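PDB 4ZXH: Abbfa_003403 from Acinetobacter baumannii, which is a four-domain nonribosomal peptide synthetase whose condensation, adenylation, carrier and thioesterase domains probably assemble and release a peptide-type product. Local coordinates for residues 457-468 and 795-806. Numbering follows the deposited sequence.
Sequences DIAPDYKDGIQF and YVLDEQQRLVPP
The loop between helix 428-447 on the condensation side and helix 483-494 on the adenylation side contributes residues 457-468, which lie here against the adenylation domain, where strand 792-797 runs through a type I turn (Asp798 to Gln801) into 802-806. Gln467 imitates a strand partner: its OE1 accepts from Val796 N at 3.1 Å, a nearly straight bond (167°) on a lone pair in the carbonyl plane, while NE2 gives to Val796 O at 2.9 Å. With CG anti to the carbonyl carbon (chi1 -80°), a bend at chi2 turns the amide toward Val796. Together the OE1 and NE2 bonds fix the amide's rotation; Val796 O takes a second bond from Val804 N. Leu803 CD2 packs on Gln467 CD at 3.5 Å. Tyr462 sends its hydroxyl to Val804 O, OH to O 2.7 Å, and Leu803 CB comes obliquely to its CE2, 3.7 Å away. Gln467 CG lies over one ring face and Pro460 O over the opposite one, each offset toward the rim. Farther along, Ala459 CB touches Pro805 CG, and Pro460 CD meets Pro806 CD at 3.8 Å. Just past the turn, Arg802 grips Asp798 OD2 side-on through NE and NH2, in the guanidinium plane; Asp457 lies over one guanidinium face, its OD2 a long 3.9 Å from Arg802 NE, an attraction of charges alone. Helix 428-447 backs both segments, Leu437 touching Ile458 and Pro805; strand 846-855 offers Leu855 to Gln467 and Phe468, and strand 809-816 pairs with 792-797.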
ATOM      1  N   ASP A 457     -11.575   5.501 -30.793  1.00 69.66           N
ATOM      2  CA  ASP A 457     -10.125   5.464 -30.660  1.00 65.49           C
ATOM      3  C   ASP A 457      -9.627   6.844 -30.238  1.00 59.40           C
ATOM      4  O   ASP A 457      -9.817   7.832 -30.942  1.00 64.69           O
ATOM      5  CB  ASP A 457      -9.471   5.002 -31.966  1.00 72.07           C
ATOM      6  CG  ASP A 457      -8.174   4.241 -31.738  1.00 76.14           C
ATOM      7  OD1 ASP A 457      -7.571   4.405 -30.649  1.00 83.53           O
ATOM      8  OD2 ASP A 457      -7.759   3.475 -32.644  1.00 68.45           O
ATOM      9  N   ILE A 458      -9.006   6.881 -29.066  1.00 61.25           N
ATOM     10  CA  ILE A 458      -8.587   8.104 -28.386  1.00 61.50           C
ATOM     11  C   ILE A 458      -7.137   8.415 -28.734  1.00 62.35           C
ATOM     12  O   ILE A 458      -6.630   9.521 -28.499  1.00 56.96           O
ATOM     13  CB  ILE A 458      -8.754   7.940 -26.847  1.00 86.93           C
ATOM     14  CG1 ILE A 458     -10.205   7.617 -26.518  1.00 86.93           C
ATOM     15  CG2 ILE A 458      -8.353   9.175 -26.089  1.00 87.76           C
ATOM     16  CD1 ILE A 458     -11.164   8.581 -27.155  1.00 85.42           C
ATOM     17  N   ALA A 459      -6.477   7.414 -29.303  1.00 60.67           N
ATOM     18  CA  ALA A 459      -5.057   7.482 -29.589  1.00 54.62           C
ATOM     19  C   ALA A 459      -4.760   8.617 -30.545  1.00 58.92           C
ATOM     20  O   ALA A 459      -5.598   8.966 -31.371  1.00 63.11           O
ATOM     21  CB  ALA A 459      -4.578   6.156 -30.158  1.00 49.39           C
ATOM     22  N   PRO A 460      -3.571   9.223 -30.415  1.00 64.42           N
ATOM     23  CA  PRO A 460      -3.129  10.196 -31.421  1.00 68.81           C
ATOM     24  C   PRO A 460      -2.994   9.498 -32.763  1.00 81.17           C
ATOM     25  O   PRO A 460      -2.704   8.309 -32.769  1.00 86.06           O
ATOM     26  CB  PRO A 460      -1.762  10.662 -30.901  1.00 69.56           C
ATOM     27  CG  PRO A 460      -1.711  10.227 -29.442  1.00 53.26           C
ATOM     28  CD  PRO A 460      -2.566   9.007 -29.356  1.00 57.15           C
ATOM     29  N   ASP A 461      -3.213  10.186 -33.875  1.00 97.73           N
ATOM     30  CA  ASP A 461      -3.004   9.534 -35.161  1.00107.56           C
ATOM     31  C   ASP A 461      -1.499   9.499 -35.412  1.00100.27           C
ATOM     32  O   ASP A 461      -0.878  10.526 -35.689  1.00105.14           O
ATOM     33  CB  ASP A 461      -3.742  10.255 -36.297  1.00120.98           C
ATOM     34  CG  ASP A 461      -3.810   9.419 -37.576  1.00132.52           C
ATOM     35  OD1 ASP A 461      -2.906   8.585 -37.816  1.00135.26           O
ATOM     36  OD2 ASP A 461      -4.779   9.598 -38.346  1.00137.09           O
ATOM     37  N   TYR A 462      -0.923   8.308 -35.301  1.00 85.45           N
ATOM     38  CA  TYR A 462       0.518   8.137 -35.367  1.00 69.94           C
ATOM     39  C   TYR A 462       1.028   8.274 -36.786  1.00 76.40           C
ATOM     40  O   TYR A 462       0.507   7.635 -37.696  1.00 78.99           O
ATOM     41  CB  TYR A 462       0.902   6.781 -34.802  1.00 63.43           C
ATOM     42  CG  TYR A 462       0.603   6.623 -33.332  1.00 56.82           C
ATOM     43  CD1 TYR A 462       1.371   7.283 -32.375  1.00 54.20           C
ATOM     44  CD2 TYR A 462      -0.432   5.806 -32.891  1.00 54.23           C
ATOM     45  CE1 TYR A 462       1.126   7.131 -31.023  1.00 49.90           C
ATOM     46  CE2 TYR A 462      -0.690   5.651 -31.521  1.00 57.01           C
ATOM     47  CZ  TYR A 462       0.100   6.318 -30.598  1.00 55.76           C
ATOM     48  OH  TYR A 462      -0.133   6.178 -29.245  1.00 57.82           O
ATOM     49  N   LYS A 463       2.067   9.089 -36.958  1.00 86.79           N
ATOM     50  CA  LYS A 463       2.502   9.555 -38.279  1.00 99.96           C
ATOM     51  C   LYS A 463       3.028   8.443 -39.192  1.00 97.74           C
ATOM     52  O   LYS A 463       2.352   8.048 -40.149  1.00 91.19           O
ATOM     53  CB  LYS A 463       3.572  10.648 -38.126  1.00103.31           C
ATOM     54  N   ASP A 464       4.232   7.951 -38.905  1.00 97.40           N
ATOM     55  CA  ASP A 464       4.857   6.941 -39.754  1.00 95.78           C
ATOM     56  C   ASP A 464       4.561   5.528 -39.279  1.00 84.51           C
ATOM     57  O   ASP A 464       5.468   4.706 -39.182  1.00 88.45           O
ATOM     58  CB  ASP A 464       6.377   7.146 -39.828  1.00104.10           C
ATOM     59  CG  ASP A 464       6.776   8.320 -40.718  1.00112.38           C
ATOM     60  OD1 ASP A 464       5.934   8.800 -41.509  1.00109.98           O
ATOM     61  OD2 ASP A 464       7.947   8.749 -40.640  1.00117.26           O
ATOM     62  N   GLY A 465       3.296   5.252 -38.982  1.00 77.25           N
ATOM     63  CA  GLY A 465       2.883   3.924 -38.554  1.00 68.11           C
ATOM     64  C   GLY A 465       3.665   3.354 -37.379  1.00 65.57           C
ATOM     65  O   GLY A 465       4.005   2.173 -37.374  1.00 67.80           O
ATOM     66  N   ILE A 466       3.970   4.203 -36.399  1.00 59.72           N
ATOM     67  CA  ILE A 466       4.568   3.777 -35.133  1.00 51.77           C
ATOM     68  C   ILE A 466       4.256   4.783 -34.021  1.00 56.32           C
ATOM     69  O   ILE A 466       4.012   5.962 -34.282  1.00 75.63           O
ATOM     70  CB  ILE A 466       6.098   3.601 -35.236  1.00 52.82           C
ATOM     71  CG1 ILE A 466       6.578   2.595 -34.185  1.00 52.46           C
ATOM     72  CG2 ILE A 466       6.819   4.935 -35.069  1.00 51.32           C
ATOM     73  CD1 ILE A 466       7.871   1.952 -34.528  1.00 56.72           C
ATOM     74  N   GLN A 467       4.260   4.309 -32.782  1.00 50.33           N
ATOM     75  CA  GLN A 467       3.868   5.116 -31.635  1.00 47.44           C
ATOM     76  C   GLN A 467       4.913   6.147 -31.215  1.00 55.26           C
ATOM     77  O   GLN A 467       4.559   7.255 -30.810  1.00 67.04           O
ATOM     78  CB  GLN A 467       3.538   4.205 -30.461  1.00 45.02           C
ATOM     79  CG  GLN A 467       2.145   3.599 -30.542  1.00 53.40           C
ATOM     80  CD  GLN A 467       2.111   2.141 -30.111  1.00 46.55           C
ATOM     81  OE1 GLN A 467       3.022   1.361 -30.423  1.00 42.62           O
ATOM     82  NE2 GLN A 467       1.058   1.767 -29.384  1.00 43.53           N
ATOM     83  N   PHE A 468       6.189   5.784 -31.303  1.00 55.20           N
ATOM     84  CA  PHE A 468       7.300   6.710 -31.059  1.00 56.28           C
ATOM     85  C   PHE A 468       8.435   6.352 -32.003  1.00 58.33           C
ATOM     86  O   PHE A 468       8.575   5.197 -32.384  1.00 64.99           O
ATOM     87  CB  PHE A 468       7.748   6.655 -29.595  1.00 47.31           C
ATOM     88  CG  PHE A 468       6.750   7.241 -28.653  1.00 47.22           C
ATOM     89  CD1 PHE A 468       6.624   8.619 -28.518  1.00 62.81           C
ATOM     90  CD2 PHE A 468       5.873   6.425 -27.955  1.00 63.95           C
ATOM     91  CE1 PHE A 468       5.672   9.181 -27.656  1.00 53.89           C
ATOM     92  CE2 PHE A 468       4.911   6.976 -27.095  1.00 63.38           C
ATOM     93  CZ  PHE A 468       4.816   8.360 -26.948  1.00 58.76           C
ATOM     94  N   TYR A 795       5.573  -2.622 -31.066  1.00 44.97           N
ATOM     95  CA  TYR A 795       4.228  -2.063 -31.134  1.00 45.05           C
ATOM     96  C   TYR A 795       3.447  -2.472 -29.884  1.00 48.74           C
ATOM     97  O   TYR A 795       3.575  -3.609 -29.421  1.00 48.09           O
ATOM     98  CB  TYR A 795       3.487  -2.542 -32.392  1.00 39.47           C
ATOM     99  CG  TYR A 795       4.202  -2.317 -33.712  1.00 43.35           C
ATOM    100  CD1 TYR A 795       4.154  -1.085 -34.367  1.00 52.93           C
ATOM    101  CD2 TYR A 795       4.888  -3.350 -34.333  1.00 45.80           C
ATOM    102  CE1 TYR A 795       4.802  -0.889 -35.596  1.00 43.28           C
ATOM    103  CE2 TYR A 795       5.532  -3.165 -35.553  1.00 44.21           C
ATOM    104  CZ  TYR A 795       5.491  -1.936 -36.178  1.00 43.72           C
ATOM    105  OH  TYR A 795       6.146  -1.773 -37.387  1.00 48.45           O
ATOM    106  N   VAL A 796       2.640  -1.565 -29.334  1.00 53.21           N
ATOM    107  CA  VAL A 796       1.794  -1.912 -28.192  1.00 46.19           C
ATOM    108  C   VAL A 796       0.325  -1.858 -28.594  1.00 48.48           C
ATOM    109  O   VAL A 796      -0.203  -0.789 -28.875  1.00 49.25           O
ATOM    110  CB  VAL A 796       2.044  -0.986 -26.983  1.00 39.70           C
ATOM    111  CG1 VAL A 796       1.245  -1.457 -25.775  1.00 39.31           C
ATOM    112  CG2 VAL A 796       3.529  -0.946 -26.639  1.00 38.55           C
ATOM    113  N   LEU A 797      -0.330  -3.017 -28.609  1.00 48.17           N
ATOM    114  CA  LEU A 797      -1.688  -3.131 -29.133  1.00 41.66           C
ATOM    115  C   LEU A 797      -2.741  -3.518 -28.097  1.00 41.93           C
ATOM    116  O   LEU A 797      -2.436  -4.122 -27.063  1.00 40.51           O
ATOM    117  CB  LEU A 797      -1.707  -4.148 -30.265  1.00 41.19           C
ATOM    118  CG  LEU A 797      -0.682  -3.889 -31.370  1.00 46.98           C
ATOM    119  CD1 LEU A 797      -0.884  -4.865 -32.504  1.00 40.90           C
ATOM    120  CD2 LEU A 797      -0.766  -2.457 -31.882  1.00 51.22           C
ATOM    121  N   ASP A 798      -3.994  -3.169 -28.375  1.00 43.98           N
ATOM    122  CA  ASP A 798      -5.080  -3.601 -27.511  1.00 44.55           C
ATOM    123  C   ASP A 798      -5.596  -4.944 -28.004  1.00 52.37           C
ATOM    124  O   ASP A 798      -4.966  -5.587 -28.838  1.00 55.46           O
ATOM    125  CB  ASP A 798      -6.203  -2.547 -27.431  1.00 47.15           C
ATOM    126  CG  ASP A 798      -6.816  -2.188 -28.796  1.00 60.19           C
ATOM    127  OD1 ASP A 798      -6.687  -2.963 -29.762  1.00 68.65           O
ATOM    128  OD2 ASP A 798      -7.450  -1.112 -28.900  1.00 60.60           O
ATOM    129  N   GLU A 799      -6.743  -5.368 -27.489  1.00 54.17           N
ATOM    130  CA  GLU A 799      -7.344  -6.638 -27.888  1.00 61.50           C
ATOM    131  C   GLU A 799      -7.977  -6.603 -29.293  1.00 63.86           C
ATOM    132  O   GLU A 799      -8.317  -7.650 -29.844  1.00 73.74           O
ATOM    133  CB  GLU A 799      -8.377  -7.060 -26.841  1.00 70.14           C
ATOM    134  CG  GLU A 799      -7.802  -7.121 -25.420  1.00 71.63           C
ATOM    135  CD  GLU A 799      -8.864  -7.313 -24.343  1.00 81.37           C
ATOM    136  OE1 GLU A 799     -10.071  -7.329 -24.677  1.00 88.50           O
ATOM    137  OE2 GLU A 799      -8.490  -7.433 -23.155  1.00 82.58           O
ATOM    138  N   GLN A 800      -8.137  -5.412 -29.870  1.00 61.44           N
ATOM    139  CA  GLN A 800      -8.593  -5.295 -31.255  0.50 57.30           C
ATOM    140  C   GLN A 800      -7.422  -5.042 -32.198  1.00 55.72           C
ATOM    141  O   GLN A 800      -7.613  -4.828 -33.388  1.00 57.52           O
ATOM    142  CB  GLN A 800      -9.626  -4.179 -31.401  0.50 57.40           C
ATOM    143  CG  GLN A 800     -11.034  -4.598 -31.027  0.50 58.63           C
ATOM    144  CD  GLN A 800     -11.120  -5.142 -29.615  0.50 62.28           C
ATOM    145  OE1 GLN A 800     -11.082  -4.384 -28.638  0.50 53.97           O
ATOM    146  NE2 GLN A 800     -11.218  -6.466 -29.498  0.50 62.28           N
ATOM    147  N   GLN A 801      -6.212  -5.078 -31.645  1.00 54.94           N
ATOM    148  CA  GLN A 801      -4.965  -4.847 -32.378  1.00 48.54           C
ATOM    149  C   GLN A 801      -4.863  -3.434 -32.968  1.00 53.71           C
ATOM    150  O   GLN A 801      -4.409  -3.257 -34.094  1.00 48.26           O
ATOM    151  CB  GLN A 801      -4.791  -5.893 -33.484  1.00 49.02           C
ATOM    152  CG  GLN A 801      -4.346  -7.268 -32.992  1.00 43.35           C
ATOM    153  CD  GLN A 801      -5.461  -8.044 -32.315  1.00 50.70           C
ATOM    154  OE1 GLN A 801      -6.543  -8.214 -32.878  1.00 55.48           O
ATOM    155  NE2 GLN A 801      -5.211  -8.497 -31.085  1.00 50.59           N
ATOM    156  N   ARG A 802      -5.291  -2.436 -32.198  1.00 53.69           N
ATOM    157  CA  ARG A 802      -5.050  -1.034 -32.525  1.00 51.67           C
ATOM    158  C   ARG A 802      -3.916  -0.479 -31.658  1.00 54.96           C
ATOM    159  O   ARG A 802      -3.690  -0.956 -30.548  1.00 59.80           O
ATOM    160  CB  ARG A 802      -6.310  -0.206 -32.309  1.00 63.14           C
ATOM    161  CG  ARG A 802      -7.450  -0.514 -33.256  1.00 75.64           C
ATOM    162  CD  ARG A 802      -8.704   0.255 -32.839  1.00 81.80           C
ATOM    163  NE  ARG A 802      -9.057  -0.048 -31.453  1.00 82.34           N
ATOM    164  CZ  ARG A 802     -10.182   0.331 -30.857  1.00 84.75           C
ATOM    165  NH1 ARG A 802     -11.092   1.031 -31.520  1.00 88.58           N
ATOM    166  NH2 ARG A 802     -10.398  -0.003 -29.594  1.00 84.77           N
ATOM    167  N   LEU A 803      -3.210   0.528 -32.159  1.00 58.88           N
ATOM    168  CA  LEU A 803      -2.135   1.174 -31.411  1.00 49.08           C
ATOM    169  C   LEU A 803      -2.660   1.960 -30.204  1.00 54.58           C
ATOM    170  O   LEU A 803      -3.419   2.925 -30.360  1.00 52.90           O
ATOM    171  CB  LEU A 803      -1.352   2.105 -32.330  1.00 50.34           C
ATOM    172  CG  LEU A 803      -0.601   1.447 -33.479  1.00 49.50           C
ATOM    173  CD1 LEU A 803      -0.265   2.481 -34.526  1.00 51.71           C
ATOM    174  CD2 LEU A 803       0.655   0.777 -32.966  1.00 46.87           C
ATOM    175  N   VAL A 804      -2.239   1.565 -29.003  1.00 50.49           N
ATOM    176  CA  VAL A 804      -2.779   2.164 -27.780  1.00 50.97           C
ATOM    177  C   VAL A 804      -2.340   3.623 -27.604  1.00 55.25           C
ATOM    178  O   VAL A 804      -1.323   4.044 -28.157  1.00 61.72           O
ATOM    179  CB  VAL A 804      -2.369   1.356 -26.531  1.00 46.68           C
ATOM    180  CG1 VAL A 804      -2.886  -0.061 -26.638  1.00 49.14           C
ATOM    181  CG2 VAL A 804      -0.865   1.380 -26.343  1.00 45.11           C
ATOM    182  N   PRO A 805      -3.122   4.410 -26.850  1.00 55.62           N
ATOM    183  CA  PRO A 805      -2.659   5.767 -26.542  1.00 60.36           C
ATOM    184  C   PRO A 805      -1.495   5.699 -25.565  1.00 60.25           C
ATOM    185  O   PRO A 805      -1.341   4.676 -24.902  1.00 57.28           O
ATOM    186  CB  PRO A 805      -3.882   6.434 -25.893  1.00 55.77           C
ATOM    187  CG  PRO A 805      -5.029   5.485 -26.102  1.00 55.62           C
ATOM    188  CD  PRO A 805      -4.449   4.128 -26.276  1.00 52.90           C
ATOM    189  N   PRO A 806      -0.683   6.762 -25.470  1.00 64.93           N
ATOM    190  CA  PRO A 806       0.376   6.719 -24.452  1.00 55.72           C
ATOM    191  C   PRO A 806      -0.204   6.564 -23.041  1.00 57.70           C
ATOM    192  O   PRO A 806      -1.349   6.964 -22.807  1.00 52.88           O
ATOM    193  CB  PRO A 806       1.082   8.063 -24.621  1.00 53.69           C
ATOM    194  CG  PRO A 806       0.749   8.502 -26.030  1.00 55.42           C
ATOM    195  CD  PRO A 806      -0.630   7.986 -26.290  1.00 55.64           C
TER